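Hypothetical protein SMU.776 (PDB 2B78) is a putative S-adenosyl-L-methionine-dependent methyltransferase that may act on RNA, its substrate not being established. Local coordinates at residues 192-206 with 220-232. Numbering follows the deposited sequence.
Sequences MTGIFLDQRQVRNEL and FSYTAAFSVAAAM
The helical segments 200-206 and 225-232 run side by side, their axes 8.0 Å apart at closest approach and inclined by 33°, with R203 level with A229 and L206 with A230, while the loops that lead into them meet where G194 lies against T223. Small residues make such closeness possible: A229 CB meets L206 CB and A230 CB meets L206 CD2, and A229 CB also sits 3.9 Å from R203 CB. The ring of F226 packs against the start of the other helix, from the N-cap residue Q199 to L206. V202 CG1 reaches its CE1 (3.6 Å), R203 CG and L206 CD1 meet its CD1, and Q199 brings NE2 to the ring edge, 3.5 Å from CZ, with amide and ring planes 57° apart; that amide is hydrogen-bonded to D292.

R203 illustrates how an arginine can staple a loop to a helix. Bent at chi3, it passes its CD alongside A225 CB and turns its guanidinium back so that NH1 and NH2 both grip F196 O, which lies in the guanidinium plane, while NE pairs with E178.

In the loops, Y222 carries its CG anti to the backbone N (chi1 179°), sending the hydroxyl to G194, whose N donates to Y222 OH at 2.9 Å through a bent bond. T223 OG1 donates to G194 O (2.6 Å), and its CG2 lies over the centre of the Y222 ring. M192 adds a Met-aromatic contact, SD 4.4 Å from the centroid of that ring.

Y222 also bonds through its backbone N to D242, which binds S-adenosyl-L-homocysteine in this protein, and M192 lies near R246 of the same site. Both loops therefore probably border the cofactor pocket, consistent with the loop after the first strand, 215-219, of a Rossmann-like methyltransferase fold.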
ATOM      1  N   MET A 192       7.315  -3.768  -7.701  1.00 24.40           N
ATOM      2  CA  MET A 192       7.357  -3.992  -6.260  1.00 24.74           C
ATOM      3  C   MET A 192       8.766  -4.024  -5.693  1.00 22.89           C
ATOM      4  O   MET A 192       9.738  -4.165  -6.432  1.00 21.87           O
ATOM      5  CB  MET A 192       6.598  -5.277  -5.928  1.00 27.12           C
ATOM      6  CG  MET A 192       5.165  -5.239  -6.456  1.00 29.94           C
ATOM      7  SD  MET A 192       4.257  -6.750  -6.116  1.00 35.41           S
ATOM      8  CE  MET A 192       5.146  -7.889  -7.237  1.00 31.41           C
ATOM      9  N   THR A 193       8.860  -3.910  -4.370  1.00 21.14           N
ATOM     10  CA  THR A 193      10.138  -3.855  -3.677  1.00 19.07           C
ATOM     11  C   THR A 193      10.460  -4.991  -2.716  1.00 18.93           C
ATOM     12  O   THR A 193      11.467  -4.922  -2.018  1.00 19.28           O
ATOM     13  CB  THR A 193      10.215  -2.577  -2.859  1.00 19.43           C
ATOM     14  OG1 THR A 193       9.253  -2.657  -1.796  1.00 19.36           O
ATOM     15  CG2 THR A 193       9.908  -1.378  -3.723  1.00 17.83           C
ATOM     16  N   GLY A 194       9.611  -6.012  -2.644  1.00 17.89           N
ATOM     17  CA  GLY A 194       9.881  -7.115  -1.733  1.00 17.14           C
ATOM     18  C   GLY A 194       9.088  -7.001  -0.446  1.00 16.86           C
ATOM     19  O   GLY A 194       9.048  -7.936   0.356  1.00 17.20           O
ATOM     20  N   ILE A 195       8.476  -5.843  -0.227  1.00 16.34           N
ATOM     21  CA  ILE A 195       7.679  -5.642   0.969  1.00 16.13           C
ATOM     22  C   ILE A 195       6.681  -4.508   0.761  1.00 14.91           C
ATOM     23  O   ILE A 195       6.894  -3.613  -0.074  1.00 15.68           O
ATOM     24  CB  ILE A 195       8.577  -5.330   2.201  1.00 16.19           C
ATOM     25  CG1 ILE A 195       7.735  -5.373   3.485  1.00 16.70           C
ATOM     26  CG2 ILE A 195       9.192  -3.939   2.076  1.00 15.31           C
ATOM     27  CD1 ILE A 195       8.565  -5.370   4.770  1.00 14.06           C
ATOM     28  N   PHE A 196       5.566  -4.568   1.482  1.00 14.80           N
ATOM     29  CA  PHE A 196       4.574  -3.505   1.410  1.00 14.65           C
ATOM     30  C   PHE A 196       4.634  -2.837   2.766  1.00 14.06           C
ATOM     31  O   PHE A 196       4.171  -3.380   3.770  1.00 15.66           O
ATOM     32  CB  PHE A 196       3.183  -4.069   1.117  1.00 16.59           C
ATOM     33  CG  PHE A 196       2.956  -4.348  -0.345  1.00 17.01           C
ATOM     34  CD1 PHE A 196       2.580  -3.320  -1.210  1.00 16.46           C
ATOM     35  CD2 PHE A 196       3.198  -5.609  -0.869  1.00 15.67           C
ATOM     36  CE1 PHE A 196       2.457  -3.545  -2.581  1.00 16.51           C
ATOM     37  CE2 PHE A 196       3.079  -5.848  -2.239  1.00 17.65           C
ATOM     38  CZ  PHE A 196       2.708  -4.809  -3.096  1.00 16.76           C
ATOM     39  N   LEU A 197       5.238  -1.657   2.788  1.00 12.33           N
ATOM     40  CA  LEU A 197       5.426  -0.914   4.020  1.00 12.61           C
ATOM     41  C   LEU A 197       4.144  -0.552   4.744  1.00 12.02           C
ATOM     42  O   LEU A 197       4.151  -0.406   5.968  1.00 11.56           O
ATOM     43  CB  LEU A 197       6.244   0.359   3.744  1.00 11.18           C
ATOM     44  CG  LEU A 197       7.661   0.152   3.175  1.00 12.55           C
ATOM     45  CD1 LEU A 197       8.316   1.505   2.939  1.00 12.26           C
ATOM     46  CD2 LEU A 197       8.504  -0.668   4.138  1.00  8.29           C
ATOM     47  N   ASP A 198       3.044  -0.402   4.011  1.00 10.81           N
ATOM     48  CA  ASP A 198       1.791  -0.039   4.665  1.00 12.76           C
ATOM     49  C   ASP A 198       1.268  -1.084   5.649  1.00 12.69           C
ATOM     50  O   ASP A 198       0.419  -0.781   6.478  1.00 15.19           O
ATOM     51  CB  ASP A 198       0.704   0.312   3.631  1.00 13.51           C
ATOM     52  CG  ASP A 198       0.529  -0.754   2.561  1.00 14.27           C
ATOM     53  OD1 ASP A 198       0.511  -1.952   2.893  1.00  9.27           O
ATOM     54  OD2 ASP A 198       0.395  -0.376   1.373  1.00 18.95           O
ATOM     55  N   GLN A 199       1.775  -2.310   5.586  1.00 11.76           N
ATOM     56  CA  GLN A 199       1.318  -3.348   6.518  1.00 12.57           C
ATOM     57  C   GLN A 199       2.204  -3.487   7.760  1.00 12.08           C
ATOM     58  O   GLN A 199       2.129  -4.490   8.494  1.00 13.88           O
ATOM     59  CB  GLN A 199       1.229  -4.686   5.784  1.00 11.87           C
ATOM     60  CG  GLN A 199       0.358  -4.590   4.546  1.00 11.34           C
ATOM     61  CD  GLN A 199       0.267  -5.879   3.769  1.00 14.90           C
ATOM     62  OE1 GLN A 199       1.282  -6.431   3.332  1.00 14.86           O
ATOM     63  NE2 GLN A 199      -0.962  -6.368   3.575  1.00 11.50           N
ATOM     64  N   ARG A 200       3.021  -2.468   8.003  1.00 11.17           N
ATOM     65  CA  ARG A 200       3.951  -2.467   9.135  1.00  9.04           C
ATOM     66  C   ARG A 200       3.327  -2.731  10.494  1.00  8.69           C
ATOM     67  O   ARG A 200       3.897  -3.438  11.316  1.00  9.89           O
ATOM     68  CB  ARG A 200       4.694  -1.134   9.209  1.00  8.10           C
ATOM     69  CG  ARG A 200       5.596  -1.005  10.439  1.00  6.69           C
ATOM     70  CD  ARG A 200       6.428   0.270  10.389  1.00  5.65           C
ATOM     71  NE  ARG A 200       5.591   1.456  10.503  1.00  8.76           N
ATOM     72  CZ  ARG A 200       5.218   2.238   9.491  1.00  6.68           C
ATOM     73  NH1 ARG A 200       5.606   1.983   8.253  1.00  6.71           N
ATOM     74  NH2 ARG A 200       4.440   3.280   9.734  1.00 10.14           N
ATOM     75  N   GLN A 201       2.165  -2.148  10.747  1.00  9.85           N
ATOM     76  CA  GLN A 201       1.548  -2.328  12.051  1.00 11.25           C
ATOM     77  C   GLN A 201       0.919  -3.711  12.199  1.00 11.41           C
ATOM     78  O   GLN A 201       0.745  -4.196  13.309  1.00 13.01           O
ATOM     79  CB  GLN A 201       0.546  -1.194  12.306  1.00  9.82           C
ATOM     80  CG  GLN A 201       1.218   0.181  12.122  1.00 11.53           C
ATOM     81  CD  GLN A 201       0.347   1.353  12.513  1.00 12.25           C
ATOM     82  OE1 GLN A 201      -0.869   1.227  12.656  1.00 12.28           O
ATOM     83  NE2 GLN A 201       0.969   2.516  12.669  1.00 11.77           N
ATOM     84  N   VAL A 202       0.604  -4.361  11.082  1.00 12.45           N
ATOM     85  CA  VAL A 202       0.034  -5.704  11.142  1.00 13.67           C
ATOM     86  C   VAL A 202       1.187  -6.647  11.478  1.00 12.84           C
ATOM     87  O   VAL A 202       1.036  -7.569  12.289  1.00 11.37           O
ATOM     88  CB  VAL A 202      -0.596  -6.133   9.795  1.00 14.01           C
ATOM     89  CG1 VAL A 202      -1.234  -7.504   9.948  1.00 14.98           C
ATOM     90  CG2 VAL A 202      -1.647  -5.120   9.351  1.00 14.16           C
ATOM     91  N   ARG A 203       2.341  -6.418  10.846  1.00 12.98           N
ATOM     92  CA  ARG A 203       3.519  -7.231  11.121  1.00 13.09           C
ATOM     93  C   ARG A 203       3.968  -6.991  12.562  1.00 13.42           C
ATOM     94  O   ARG A 203       4.475  -7.901  13.210  1.00 13.54           O
ATOM     95  CB  ARG A 203       4.655  -6.910  10.145  1.00 12.91           C
ATOM     96  CG  ARG A 203       4.449  -7.501   8.752  1.00 12.80           C
ATOM     97  CD  ARG A 203       5.668  -7.321   7.858  1.00 12.50           C
ATOM     98  NE  ARG A 203       5.887  -5.917   7.502  1.00 13.71           N
ATOM     99  CZ  ARG A 203       5.334  -5.315   6.454  1.00 13.99           C
ATOM    100  NH1 ARG A 203       4.529  -5.991   5.645  1.00 11.88           N
ATOM    101  NH2 ARG A 203       5.585  -4.035   6.219  1.00 15.25           N
ATOM    102  N   ASN A 204       3.785  -5.773  13.070  1.00 12.16           N
ATOM    103  CA  ASN A 204       4.158  -5.473  14.453  1.00 12.74           C
ATOM    104  C   ASN A 204       3.363  -6.348  15.430  1.00 11.37           C
ATOM    105  O   ASN A 204       3.899  -6.818  16.436  1.00  9.00           O
ATOM    106  CB  ASN A 204       3.900  -3.992  14.785  1.00 13.27           C
ATOM    107  CG  ASN A 204       4.403  -3.608  16.170  1.00 14.48           C
ATOM    108  OD1 ASN A 204       5.598  -3.751  16.478  1.00 13.97           O
ATOM    109  ND2 ASN A 204       3.500  -3.111  17.012  1.00 14.92           N
ATOM    110  N   GLU A 205       2.077  -6.543  15.138  1.00 12.42           N
ATOM    111  CA  GLU A 205       1.210  -7.354  15.998  1.00 14.23           C
ATOM    112  C   GLU A 205       1.698  -8.795  16.046  1.00 13.70           C
ATOM    113  O   GLU A 205       1.671  -9.441  17.099  1.00 15.68           O
ATOM    114  CB  GLU A 205      -0.231  -7.342  15.477  1.00 14.89           C
ATOM    115  CG  GLU A 205      -0.889  -5.973  15.506  1.00 18.53           C
ATOM    116  CD  GLU A 205      -1.169  -5.499  16.913  1.00 20.97           C
ATOM    117  OE1 GLU A 205      -2.044  -6.102  17.572  1.00 23.81           O
ATOM    118  OE2 GLU A 205      -0.515  -4.535  17.367  1.00 20.87           O
ATOM    119  N   LEU A 206       2.131  -9.298  14.898  1.00 12.37           N
ATOM    120  CA  LEU A 206       2.618 -10.665  14.784  1.00 10.17           C
ATOM    121  C   LEU A 206       3.937 -10.826  15.533  1.00 10.48           C
ATOM    122  O   LEU A 206       4.139 -11.796  16.272  1.00  8.12           O
ATOM    123  CB  LEU A 206       2.784 -11.014  13.297  1.00  9.43           C
ATOM    124  CG  LEU A 206       1.455 -11.202  12.552  1.00  8.90           C
ATOM    125  CD1 LEU A 206       1.632 -11.131  11.038  1.00  8.52           C
ATOM    126  CD2 LEU A 206       0.872 -12.562  12.956  1.00  7.34           C
ATOM    127  N   PHE A 220      -1.047 -15.971  -0.453  1.00  9.05           N
ATOM    128  CA  PHE A 220      -0.627 -14.856  -1.319  1.00 11.12           C
ATOM    129  C   PHE A 220       0.511 -14.153  -0.574  1.00 10.76           C
ATOM    130  O   PHE A 220       0.589 -12.922  -0.519  1.00  7.86           O
ATOM    131  CB  PHE A 220      -1.779 -13.866  -1.550  1.00 12.16           C
ATOM    132  CG  PHE A 220      -2.965 -14.462  -2.259  1.00 13.36           C
ATOM    133  CD1 PHE A 220      -2.930 -14.700  -3.630  1.00 14.03           C
ATOM    134  CD2 PHE A 220      -4.118 -14.799  -1.549  1.00 13.51           C
ATOM    135  CE1 PHE A 220      -4.029 -15.277  -4.293  1.00 14.57           C
ATOM    136  CE2 PHE A 220      -5.223 -15.374  -2.196  1.00 13.74           C
ATOM    137  CZ  PHE A 220      -5.176 -15.614  -3.574  1.00 14.69           C
ATOM    138  N   SER A 221       1.395 -14.971  -0.009  1.00 11.94           N
ATOM    139  CA  SER A 221       2.541 -14.538   0.797  1.00 12.76           C
ATOM    140  C   SER A 221       3.497 -13.504   0.194  1.00 12.61           C
ATOM    141  O   SER A 221       4.101 -12.716   0.929  1.00 12.59           O
ATOM    142  CB  SER A 221       3.347 -15.773   1.184  1.00 12.29           C
ATOM    143  OG  SER A 221       3.783 -16.419   0.002  1.00 15.43           O
ATOM    144  N   TYR A 222       3.641 -13.529  -1.130  1.00 12.11           N
ATOM    145  CA  TYR A 222       4.528 -12.628  -1.877  1.00 12.04           C
ATOM    146  C   TYR A 222       5.986 -12.919  -1.525  1.00 12.50           C
ATOM    147  O   TYR A 222       6.662 -13.651  -2.268  1.00 13.38           O
ATOM    148  CB  TYR A 222       4.159 -11.151  -1.629  1.00 10.00           C
ATOM    149  CG  TYR A 222       5.061 -10.176  -2.360  1.00  9.40           C
ATOM    150  CD1 TYR A 222       5.499 -10.434  -3.658  1.00  6.82           C
ATOM    151  CD2 TYR A 222       5.540  -9.029  -1.720  1.00  9.81           C
ATOM    152  CE1 TYR A 222       6.407  -9.574  -4.300  1.00  8.64           C
ATOM    153  CE2 TYR A 222       6.446  -8.171  -2.349  1.00 10.29           C
ATOM    154  CZ  TYR A 222       6.876  -8.453  -3.634  1.00  8.48           C
ATOM    155  OH  TYR A 222       7.804  -7.635  -4.230  1.00 10.75           O
ATOM    156  N   THR A 223       6.486 -12.365  -0.417  1.00 11.31           N
ATOM    157  CA  THR A 223       7.846 -12.668   0.005  1.00 10.42           C
ATOM    158  C   THR A 223       7.802 -13.164   1.449  1.00 11.00           C
ATOM    159  O   THR A 223       8.817 -13.219   2.145  1.00  9.95           O
ATOM    160  CB  THR A 223       8.807 -11.459  -0.119  1.00 10.03           C
ATOM    161  OG1 THR A 223       8.403 -10.408   0.765  1.00 11.13           O
ATOM    162  CG2 THR A 223       8.821 -10.955  -1.550  1.00  9.11           C
ATOM    163  N   ALA A 224       6.601 -13.537   1.881  1.00 10.40           N
ATOM    164  CA  ALA A 224       6.370 -14.077   3.218  1.00 10.28           C
ATOM    165  C   ALA A 224       6.760 -13.147   4.363  1.00 10.23           C
ATOM    166  O   ALA A 224       7.181 -13.615   5.423  1.00  9.94           O
ATOM    167  CB  ALA A 224       7.102 -15.404   3.362  1.00  9.64           C
ATOM    168  N   ALA A 225       6.625 -11.836   4.164  1.00  9.46           N
ATOM    169  CA  ALA A 225       6.971 -10.907   5.237  1.00  8.86           C
ATOM    170  C   ALA A 225       6.108 -11.144   6.491  1.00 10.20           C
ATOM    171  O   ALA A 225       6.584 -10.945   7.612  1.00 11.94           O
ATOM    172  CB  ALA A 225       6.828  -9.464   4.757  1.00  8.53           C
ATOM    173  N   PHE A 226       4.848 -11.550   6.320  1.00  7.48           N
ATOM    174  CA  PHE A 226       3.980 -11.819   7.485  1.00  7.24           C
ATOM    175  C   PHE A 226       4.459 -13.068   8.218  1.00  7.40           C
ATOM    176  O   PHE A 226       4.354 -13.171   9.443  1.00  6.80           O
ATOM    177  CB  PHE A 226       2.520 -12.061   7.073  1.00  5.18           C
ATOM    178  CG  PHE A 226       1.748 -10.821   6.727  1.00  2.17           C
ATOM    179  CD1 PHE A 226       1.703  -9.732   7.591  1.00  1.39           C
ATOM    180  CD2 PHE A 226       1.013 -10.769   5.541  1.00  1.39           C
ATOM    181  CE1 PHE A 226       0.932  -8.610   7.280  1.00  3.00           C
ATOM    182  CE2 PHE A 226       0.241  -9.659   5.223  1.00  2.03           C
ATOM    183  CZ  PHE A 226       0.199  -8.573   6.095  1.00  2.05           C
ATOM    184  N   SER A 227       4.974 -14.030   7.456  1.00  8.39           N
ATOM    185  CA  SER A 227       5.452 -15.274   8.030  1.00  9.18           C
ATOM    186  C   SER A 227       6.690 -15.062   8.892  1.00 10.15           C
ATOM    187  O   SER A 227       6.795 -15.619   9.994  1.00  8.65           O
ATOM    188  CB  SER A 227       5.750 -16.274   6.914  1.00 10.31           C
ATOM    189  OG  SER A 227       4.572 -16.534   6.178  1.00 12.86           O
ATOM    190  N   VAL A 228       7.626 -14.252   8.402  1.00 11.30           N
ATOM    191  CA  VAL A 228       8.835 -13.969   9.163  1.00 11.73           C
ATOM    192  C   VAL A 228       8.473 -13.197  10.438  1.00 10.70           C
ATOM    193  O   VAL A 228       9.040 -13.445  11.502  1.00 11.53           O
ATOM    194  CB  VAL A 228       9.873 -13.171   8.300  1.00 13.88           C
ATOM    195  CG1 VAL A 228       9.384 -11.759   8.038  1.00 14.94           C
ATOM    196  CG2 VAL A 228      11.225 -13.153   8.994  1.00 14.98           C
ATOM    197  N   ALA A 229       7.511 -12.284  10.334  1.00 10.19           N
ATOM    198  CA  ALA A 229       7.057 -11.496  11.485  1.00  9.20           C
ATOM    199  C   ALA A 229       6.486 -12.440  12.547  1.00  9.23           C
ATOM    200  O   ALA A 229       6.835 -12.371  13.736  1.00  8.44           O
ATOM    201  CB  ALA A 229       5.980 -10.489  11.040  1.00  6.60           C
ATOM    202  N   ALA A 230       5.605 -13.331  12.111  1.00  8.30           N
ATOM    203  CA  ALA A 230       5.006 -14.297  13.023  1.00 10.24           C
ATOM    204  C   ALA A 230       6.079 -15.188  13.659  1.00 10.38           C
ATOM    205  O   ALA A 230       6.009 -15.504  14.848  1.00 10.91           O
ATOM    206  CB  ALA A 230       3.987 -15.144  12.270  1.00  9.90           C
ATOM    207  N   ALA A 231       7.073 -15.584  12.869  1.00  9.85           N
ATOM    208  CA  ALA A 231       8.158 -16.423  13.368  1.00 10.85           C
ATOM    209  C   ALA A 231       8.926 -15.712  14.487  1.00 11.27           C
ATOM    210  O   ALA A 231       9.305 -16.333  15.489  1.00 10.22           O
ATOM    211  CB  ALA A 231       9.112 -16.778  12.216  1.00 10.91           C
ATOM    212  N   MET A 232       9.163 -14.410  14.306  1.00 12.22           N
ATOM    213  CA  MET A 232       9.881 -13.611  15.295  1.00 10.72           C
ATOM    214  C   MET A 232       9.033 -13.374  16.537  1.00 10.48           C
ATOM    215  O   MET A 232       9.540 -12.952  17.579  1.00  8.73           O
ATOM    216  CB  MET A 232      10.295 -12.261  14.697  1.00 11.73           C
ATOM    217  CG  MET A 232      11.414 -12.350  13.658  1.00 12.84           C
ATOM    218  SD  MET A 232      12.893 -13.170  14.283  1.00 14.67           S
ATOM    219  CE  MET A 232      13.446 -11.978  15.529  1.00 14.09           C
TER